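Local coordinates for SusD homolog (Bacteroides thetaiotaomicron, PDB 3SGH), which probably binds glycans at the cell surface, as a SusD-like outer-membrane lipoprotein thought to work beside a TonB-dependent transporter, at residues 105-110 and 185-190. Residues are numbered along the deposited sequence; the frame is centred on the assembly and turned at random.
Sequences AQLTRV and LKFANT
L107 reaches from helix 100-120 to helix 181-198 and sets its two methyls on different neighbours, CD1 on A188 and CD2 on F187, as a branched leucine can. Its CB already points toward helix 181-198, and with CG anti to the backbone N (chi1 176°) the branch extends further that way. L107 CD1 lies 4.0 Å from A188 CB. Alanine suits this place: its lone methyl puts little bulk between the helices, so the leucine fork can approach the helix surface itself, and L107 CD1 comes within 4.2 Å of A188 CA. At the nearest pair, L107 and A188, the CA atoms are 7.1 Å apart. L107 CD2 lies 4.1 Å from F187 CD1, in an oblique approach. With CG of F187 anti to its own backbone N (chi1 -180°), the ring runs out past L107, and its CD1 side lies beside the leucine methyl. The same ring also packs edge-to-face with W184 and meets Y28, whose plane is at about 90° to it; a flat, broad apolar group suits a buried position among these three neighbours.

W184 and L191, about a turn before F187 and after A188, also touch L107, while L151 and I155 of helix 140-162 cover L107 and A188 respectively. The leucine thus joins three helices of the alpha-alpha superhelix. Between the two segments the chemistry is wholly apolar and buried: this small contact contributes dispersion and the exclusion of water, with little directional preference, to the wider packing of the three helices.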
loop_
_atom_site.group_PDB
_atom_site.type_symbol
_atom_site.label_atom_id
_atom_site.label_comp_id
_atom_site.label_asym_id
_atom_site.label_seq_id
_atom_site.Cartn_x
_atom_site.Cartn_y
_atom_site.Cartn_z
ATOM N N ALA A 105 -15.029 13.544 4.198
ATOM C CA ALA A 105 -14.603 13.913 2.839
ATOM C C ALA A 105 -13.124 14.312 2.844
ATOM O O ALA A 105 -12.369 13.914 1.975
ATOM C CB ALA A 105 -15.494 15.033 2.279
ATOM N N GLN A 106 -12.697 15.008 3.885
ATOM C CA GLN A 106 -11.296 15.379 4.053
ATOM C C GLN A 106 -10.404 14.161 4.244
ATOM O O GLN A 106 -9.352 14.038 3.608
ATOM C CB GLN A 106 -11.160 16.267 5.288
ATOM C CG GLN A 106 -11.578 17.676 5.063
ATOM C CD GLN A 106 -11.121 18.579 6.194
ATOM O OE1 GLN A 106 -11.424 18.325 7.358
ATOM N NE2 GLN A 106 -10.368 19.606 5.852
ATOM N N LEU A 107 -10.820 13.291 5.143
ATOM C CA LEU A 107 -10.067 12.039 5.401
ATOM C C LEU A 107 -9.921 11.176 4.128
ATOM O O LEU A 107 -8.868 10.639 3.830
ATOM C CB LEU A 107 -10.719 11.263 6.510
ATOM C CG LEU A 107 -10.121 9.884 6.838
ATOM C CD1 LEU A 107 -8.664 10.000 7.316
ATOM C CD2 LEU A 107 -11.035 9.213 7.928
ATOM N N THR A 108 -10.997 11.055 3.392
ATOM C CA THR A 108 -11.036 10.238 2.205
ATOM C C THR A 108 -10.179 10.829 1.074
ATOM O O THR A 108 -9.447 10.073 0.401
ATOM C CB THR A 108 -12.492 9.941 1.773
ATOM O OG1 THR A 108 -13.234 9.392 2.882
ATOM C CG2 THR A 108 -12.510 8.924 0.626
ATOM N N ARG A 109 -10.248 12.144 0.896
ATOM C CA ARG A 109 -9.352 12.863 -0.016
ATOM C C ARG A 109 -7.906 12.675 0.359
ATOM O O ARG A 109 -7.110 12.335 -0.474
ATOM C CB ARG A 109 -9.672 14.345 0.008
ATOM C CG ARG A 109 -8.906 15.202 -0.992
ATOM C CD ARG A 109 -9.278 16.609 -0.815
ATOM N NE ARG A 109 -8.549 17.488 -1.726
ATOM C CZ ARG A 109 -8.259 18.757 -1.494
ATOM N NH1 ARG A 109 -8.517 19.329 -0.309
ATOM N NH2 ARG A 109 -7.630 19.430 -2.446
ATOM N N VAL A 110 -7.572 12.880 1.641
ATOM C CA VAL A 110 -6.211 12.652 2.080
ATOM C C VAL A 110 -5.812 11.193 1.774
ATOM O O VAL A 110 -4.707 10.971 1.306
ATOM C CB VAL A 110 -5.978 12.995 3.567
ATOM C CG1 VAL A 110 -4.594 12.398 4.057
ATOM C CG2 VAL A 110 -6.089 14.546 3.855
ATOM N N LEU A 185 -11.703 7.497 14.103
ATOM C CA LEU A 185 -10.656 8.320 14.739
ATOM C C LEU A 185 -9.362 7.530 14.831
ATOM O O LEU A 185 -8.298 8.066 14.576
ATOM C CB LEU A 185 -11.121 8.790 16.125
ATOM C CG LEU A 185 -10.202 9.797 16.840
ATOM C CD1 LEU A 185 -10.135 11.114 16.112
ATOM C CD2 LEU A 185 -10.696 9.997 18.327
ATOM N N LYS A 186 -9.449 6.263 15.221
ATOM C CA LYS A 186 -8.294 5.381 15.255
ATOM C C LYS A 186 -7.723 5.202 13.862
ATOM O O LYS A 186 -6.505 5.243 13.683
ATOM C CB LYS A 186 -8.644 4.017 15.901
ATOM C CG LYS A 186 -8.838 4.110 17.403
ATOM C CD LYS A 186 -9.195 2.751 18.031
ATOM C CE LYS A 186 -10.647 2.404 17.687
ATOM N NZ LYS A 186 -11.395 1.534 18.658
ATOM N N PHE A 187 -8.616 5.028 12.877
ATOM C CA PHE A 187 -8.199 4.921 11.453
ATOM C C PHE A 187 -7.415 6.170 11.052
ATOM O O PHE A 187 -6.287 6.090 10.486
ATOM C CB PHE A 187 -9.418 4.732 10.548
ATOM C CG PHE A 187 -9.087 4.606 9.089
ATOM C CD1 PHE A 187 -8.936 5.750 8.307
ATOM C CD2 PHE A 187 -9.048 3.356 8.478
ATOM C CE1 PHE A 187 -8.638 5.658 6.917
ATOM C CE2 PHE A 187 -8.754 3.238 7.107
ATOM C CZ PHE A 187 -8.553 4.410 6.315
ATOM N N ALA A 188 -7.972 7.326 11.377
ATOM C CA ALA A 188 -7.359 8.588 10.998
ATOM C C ALA A 188 -5.971 8.783 11.650
ATOM O O ALA A 188 -5.030 9.235 10.992
ATOM C CB ALA A 188 -8.283 9.762 11.296
ATOM N N ASN A 189 -5.861 8.481 12.937
ATOM C CA ASN A 189 -4.561 8.573 13.628
ATOM C C ASN A 189 -3.559 7.561 13.129
ATOM O O ASN A 189 -2.364 7.857 13.059
ATOM C CB ASN A 189 -4.751 8.487 15.145
ATOM C CG ASN A 189 -5.212 9.823 15.726
ATOM O OD1 ASN A 189 -4.520 10.823 15.597
ATOM N ND2 ASN A 189 -6.388 9.837 16.347
ATOM N N THR A 190 -4.026 6.386 12.716
ATOM C CA THR A 190 -3.117 5.364 12.219
ATOM C C THR A 190 -2.601 5.802 10.836
ATOM O O THR A 190 -1.431 5.613 10.500
ATOM C CB THR A 190 -3.785 3.977 12.133
ATOM O OG1 THR A 190 -4.316 3.596 13.412
ATOM C CG2 THR A 190 -2.801 2.910 11.681
#